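Local structure of ADP-dependent (S)-NAD(P)H-hydrate dehydratase (Enterococcus faecalis, 2R3B) at residues B[112-118]-B[141-147]. The protein probably catalyses the ADP-dependent dehydration of (6S)-NAD(P)HX, a damaged hydrated form of NAD(P)H, and so helps restore the intact cofactor. Sequence-based numbering, arbitrary orientation.
Sequences ADVILIG and QQWLIID
A beta-alpha-beta unit of the ribokinase-like fold brings Ile-115 against Leu-144 and Leu-116 against Ile-145: strands 114-117 and 143-147, joined through helix 125-137, run parallel as neighbours in the central sheet, their axes 11° apart. Five backbone hydrogen bonds ladder them together, from Trp-143 N to Asp-113 O up to Asp-147 N to Ile-117 O; the link from Ile-145 N to Ile-115 O, 2.7 Å, is nearly straight. On the face under helix 125-137, Leu-144 CD1 lies 3.6 Å from Ile-115 CG2 and also meets Ile-117 CG2. On the opposite face, which also carries Val-114, the side chains of Leu-116, Trp-143 and Ile-145 pack against helix 233-247. There Ile-145 reaches two side chains of strand 114-117: CG2, anti to its backbone N, touches Leu-116 CD1 at 3.6 Å, while CD1 on the other branch meets Val-114 CG1 at 3.9 Å. Asp-147, hydrogen-bonded through OD1 to Thr-170, ends the segment close to Asp-235, a predicted substrate-binding residue. At the other end the extended Gln-142 side chain holds the backbone just before strand 114-117. Its OE1 accepts from Gln-139 N, and its NE2, shared with Val-109 O, donates to Ala-112 O at 2.8 Å, that oxygen lying close to the amide plane.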
ATOM      1  N   ALA B 112      -7.204 -26.439  10.122  1.00 14.71           N
ATOM      2  CA  ALA B 112      -6.998 -26.185   8.695  1.00 13.65           C
ATOM      3  C   ALA B 112      -7.518 -27.315   7.827  1.00 16.88           C
ATOM      4  O   ALA B 112      -7.410 -28.497   8.203  1.00 17.04           O
ATOM      5  CB  ALA B 112      -5.542 -25.975   8.424  1.00 14.44           C
ATOM      6  N   ASP B 113      -8.036 -26.965   6.642  1.00 17.00           N
ATOM      7  CA  ASP B 113      -8.298 -27.955   5.606  1.00 14.59           C
ATOM      8  C   ASP B 113      -7.058 -28.196   4.741  1.00 15.91           C
ATOM      9  O   ASP B 113      -6.867 -29.285   4.243  1.00 14.36           O
ATOM     10  CB  ASP B 113      -9.475 -27.486   4.734  1.00 20.07           C
ATOM     11  CG  ASP B 113     -10.746 -27.381   5.508  1.00 20.68           C
ATOM     12  OD1 ASP B 113     -11.147 -28.410   6.085  1.00 21.92           O
ATOM     13  OD2 ASP B 113     -11.374 -26.302   5.582  1.00 19.77           O
ATOM     14  N   VAL B 114      -6.250 -27.156   4.561  1.00 13.59           N
ATOM     15  CA  VAL B 114      -5.037 -27.131   3.707  1.00 12.89           C
ATOM     16  C   VAL B 114      -3.964 -26.372   4.459  1.00 13.06           C
ATOM     17  O   VAL B 114      -4.225 -25.298   5.013  1.00 14.30           O
ATOM     18  CB  VAL B 114      -5.325 -26.407   2.352  1.00  9.58           C
ATOM     19  CG1 VAL B 114      -4.076 -26.468   1.409  1.00 12.20           C
ATOM     20  CG2 VAL B 114      -6.583 -27.017   1.689  1.00 14.30           C
ATOM     21  N   ILE B 115      -2.772 -26.956   4.504  1.00 14.04           N
ATOM     22  CA  ILE B 115      -1.588 -26.353   5.066  1.00 13.10           C
ATOM     23  C   ILE B 115      -0.533 -26.235   3.971  1.00 13.72           C
ATOM     24  O   ILE B 115      -0.182 -27.237   3.345  1.00 14.47           O
ATOM     25  CB  ILE B 115      -0.997 -27.265   6.163  1.00 13.98           C
ATOM     26  CG1 ILE B 115      -2.048 -27.543   7.257  1.00 14.69           C
ATOM     27  CG2 ILE B 115       0.324 -26.698   6.714  1.00 14.32           C
ATOM     28  CD1 ILE B 115      -1.665 -28.754   8.082  1.00 14.44           C
ATOM     29  N   LEU B 116      -0.004 -25.023   3.782  1.00 11.57           N
ATOM     30  CA  LEU B 116       1.159 -24.776   2.952  1.00 11.59           C
ATOM     31  C   LEU B 116       2.287 -24.375   3.875  1.00 11.95           C
ATOM     32  O   LEU B 116       2.147 -23.431   4.693  1.00 14.82           O
ATOM     33  CB  LEU B 116       0.891 -23.644   1.951  1.00 13.24           C
ATOM     34  CG  LEU B 116       2.112 -23.060   1.238  1.00 15.39           C
ATOM     35  CD1 LEU B 116       2.771 -24.134   0.326  1.00 13.01           C
ATOM     36  CD2 LEU B 116       1.773 -21.812   0.434  1.00 14.77           C
ATOM     37  N   ILE B 117       3.397 -25.095   3.778  1.00 13.36           N
ATOM     38  CA  ILE B 117       4.589 -24.748   4.523  1.00 13.44           C
ATOM     39  C   ILE B 117       5.795 -24.598   3.597  1.00 14.13           C
ATOM     40  O   ILE B 117       6.066 -25.463   2.741  1.00 13.89           O
ATOM     41  CB  ILE B 117       4.874 -25.755   5.674  1.00 13.01           C
ATOM     42  CG1 ILE B 117       6.061 -25.253   6.543  1.00 15.32           C
ATOM     43  CG2 ILE B 117       5.065 -27.186   5.116  1.00 13.94           C
ATOM     44  CD1 ILE B 117       6.113 -25.895   7.942  1.00 16.52           C
ATOM     45  N   GLY B 118       6.484 -23.463   3.723  1.00 13.15           N
ATOM     46  CA  GLY B 118       7.782 -23.314   3.075  1.00 14.45           C
ATOM     47  C   GLY B 118       8.188 -22.006   2.427  1.00 14.49           C
ATOM     48  O   GLY B 118       9.390 -21.710   2.408  1.00 15.71           O
ATOM     49  N   GLN B 141      -6.907 -36.196   6.818  1.00 26.54           N
ATOM     50  CA  GLN B 141      -7.782 -35.516   5.871  1.00 26.85           C
ATOM     51  C   GLN B 141      -7.275 -34.157   5.348  1.00 23.90           C
ATOM     52  O   GLN B 141      -7.885 -33.566   4.458  1.00 24.03           O
ATOM     53  CB  GLN B 141      -9.174 -35.327   6.449  1.00 27.39           C
ATOM     54  CG  GLN B 141      -9.350 -34.171   7.445  1.00 29.33           C
ATOM     55  CD  GLN B 141      -8.715 -34.412   8.784  1.00 29.63           C
ATOM     56  OE1 GLN B 141      -8.300 -35.534   9.098  1.00 33.99           O
ATOM     57  NE2 GLN B 141      -8.625 -33.350   9.596  1.00 35.68           N
ATOM     58  N   GLN B 142      -6.199 -33.657   5.927  1.00 20.87           N
ATOM     59  CA  GLN B 142      -5.665 -32.351   5.565  1.00 16.96           C
ATOM     60  C   GLN B 142      -4.687 -32.466   4.392  1.00 16.75           C
ATOM     61  O   GLN B 142      -3.793 -33.303   4.388  1.00 20.24           O
ATOM     62  CB  GLN B 142      -4.896 -31.754   6.744  1.00 15.90           C
ATOM     63  CG  GLN B 142      -5.725 -31.382   7.933  1.00 17.01           C
ATOM     64  CD  GLN B 142      -4.875 -30.867   9.048  1.00 18.37           C
ATOM     65  OE1 GLN B 142      -3.843 -31.479   9.399  1.00 16.44           O
ATOM     66  NE2 GLN B 142      -5.300 -29.739   9.646  1.00 15.29           N
ATOM     67  N   TRP B 143      -4.809 -31.566   3.422  1.00 14.92           N
ATOM     68  CA  TRP B 143      -3.785 -31.416   2.405  1.00 14.39           C
ATOM     69  C   TRP B 143      -2.596 -30.696   3.020  1.00 15.57           C
ATOM     70  O   TRP B 143      -2.767 -29.723   3.750  1.00 15.43           O
ATOM     71  CB  TRP B 143      -4.328 -30.603   1.236  1.00 16.12           C
ATOM     72  CG  TRP B 143      -5.352 -31.315   0.418  1.00 16.25           C
ATOM     73  CD1 TRP B 143      -6.691 -31.170   0.472  1.00 21.91           C
ATOM     74  CD2 TRP B 143      -5.087 -32.259  -0.607  1.00 18.21           C
ATOM     75  NE1 TRP B 143      -7.287 -31.984  -0.447  1.00 23.14           N
ATOM     76  CE2 TRP B 143      -6.319 -32.646  -1.143  1.00 21.65           C
ATOM     77  CE3 TRP B 143      -3.914 -32.775  -1.158  1.00 18.32           C
ATOM     78  CZ2 TRP B 143      -6.423 -33.550  -2.184  1.00 21.25           C
ATOM     79  CZ3 TRP B 143      -4.017 -33.681  -2.195  1.00 22.88           C
ATOM     80  CH2 TRP B 143      -5.254 -34.054  -2.695  1.00 19.58           C
ATOM     81  N   LEU B 144      -1.391 -31.155   2.705  1.00 13.05           N
ATOM     82  CA  LEU B 144      -0.169 -30.561   3.201  1.00 14.32           C
ATOM     83  C   LEU B 144       0.749 -30.325   2.009  1.00 16.08           C
ATOM     84  O   LEU B 144       1.216 -31.294   1.398  1.00 16.79           O
ATOM     85  CB  LEU B 144       0.517 -31.490   4.211  1.00 13.43           C
ATOM     86  CG  LEU B 144       1.903 -31.097   4.719  1.00 17.23           C
ATOM     87  CD1 LEU B 144       1.884 -29.691   5.335  1.00 17.77           C
ATOM     88  CD2 LEU B 144       2.453 -32.096   5.741  1.00 16.74           C
ATOM     89  N   ILE B 145       1.029 -29.060   1.693  1.00 13.65           N
ATOM     90  CA  ILE B 145       1.908 -28.691   0.576  1.00 14.17           C
ATOM     91  C   ILE B 145       3.247 -28.281   1.162  1.00 16.48           C
ATOM     92  O   ILE B 145       3.311 -27.404   2.019  1.00 14.32           O
ATOM     93  CB  ILE B 145       1.327 -27.546  -0.237  1.00 14.78           C
ATOM     94  CG1 ILE B 145      -0.108 -27.871  -0.660  1.00 15.14           C
ATOM     95  CG2 ILE B 145       2.262 -27.213  -1.439  1.00 14.70           C
ATOM     96  CD1 ILE B 145      -0.924 -26.611  -0.948  1.00 12.23           C
ATOM     97  N   ILE B 146       4.308 -28.955   0.742  1.00 15.14           N
ATOM     98  CA  ILE B 146       5.666 -28.730   1.256  1.00 15.07           C
ATOM     99  C   ILE B 146       6.455 -28.136   0.102  1.00 15.85           C
ATOM    100  O   ILE B 146       6.643 -28.775  -0.921  1.00 16.20           O
ATOM    101  CB  ILE B 146       6.294 -30.042   1.732  1.00 13.94           C
ATOM    102  CG1 ILE B 146       5.420 -30.662   2.835  1.00 17.62           C
ATOM    103  CG2 ILE B 146       7.751 -29.829   2.243  1.00 13.23           C
ATOM    104  CD1 ILE B 146       5.914 -32.037   3.345  1.00 17.64           C
ATOM    105  N   ASP B 147       6.922 -26.911   0.301  1.00 12.83           N
ATOM    106  CA  ASP B 147       7.445 -26.057  -0.753  1.00 14.73           C
ATOM    107  C   ASP B 147       8.800 -25.509  -0.328  1.00 17.57           C
ATOM    108  O   ASP B 147       9.095 -25.396   0.859  1.00 17.34           O
ATOM    109  CB  ASP B 147       6.448 -24.914  -0.966  1.00 18.29           C
ATOM    110  CG  ASP B 147       6.872 -23.933  -2.035  1.00 24.23           C
ATOM    111  OD1 ASP B 147       7.101 -24.366  -3.190  1.00 26.72           O
ATOM    112  OD2 ASP B 147       6.977 -22.716  -1.722  1.00 31.19           O
TER
HETATM  113  O   HOH W   1      -9.362 -30.629   8.702  1.00 29.13           O
HETATM  114  O   HOH W   2      -8.811 -31.104   3.496  1.00 27.09           O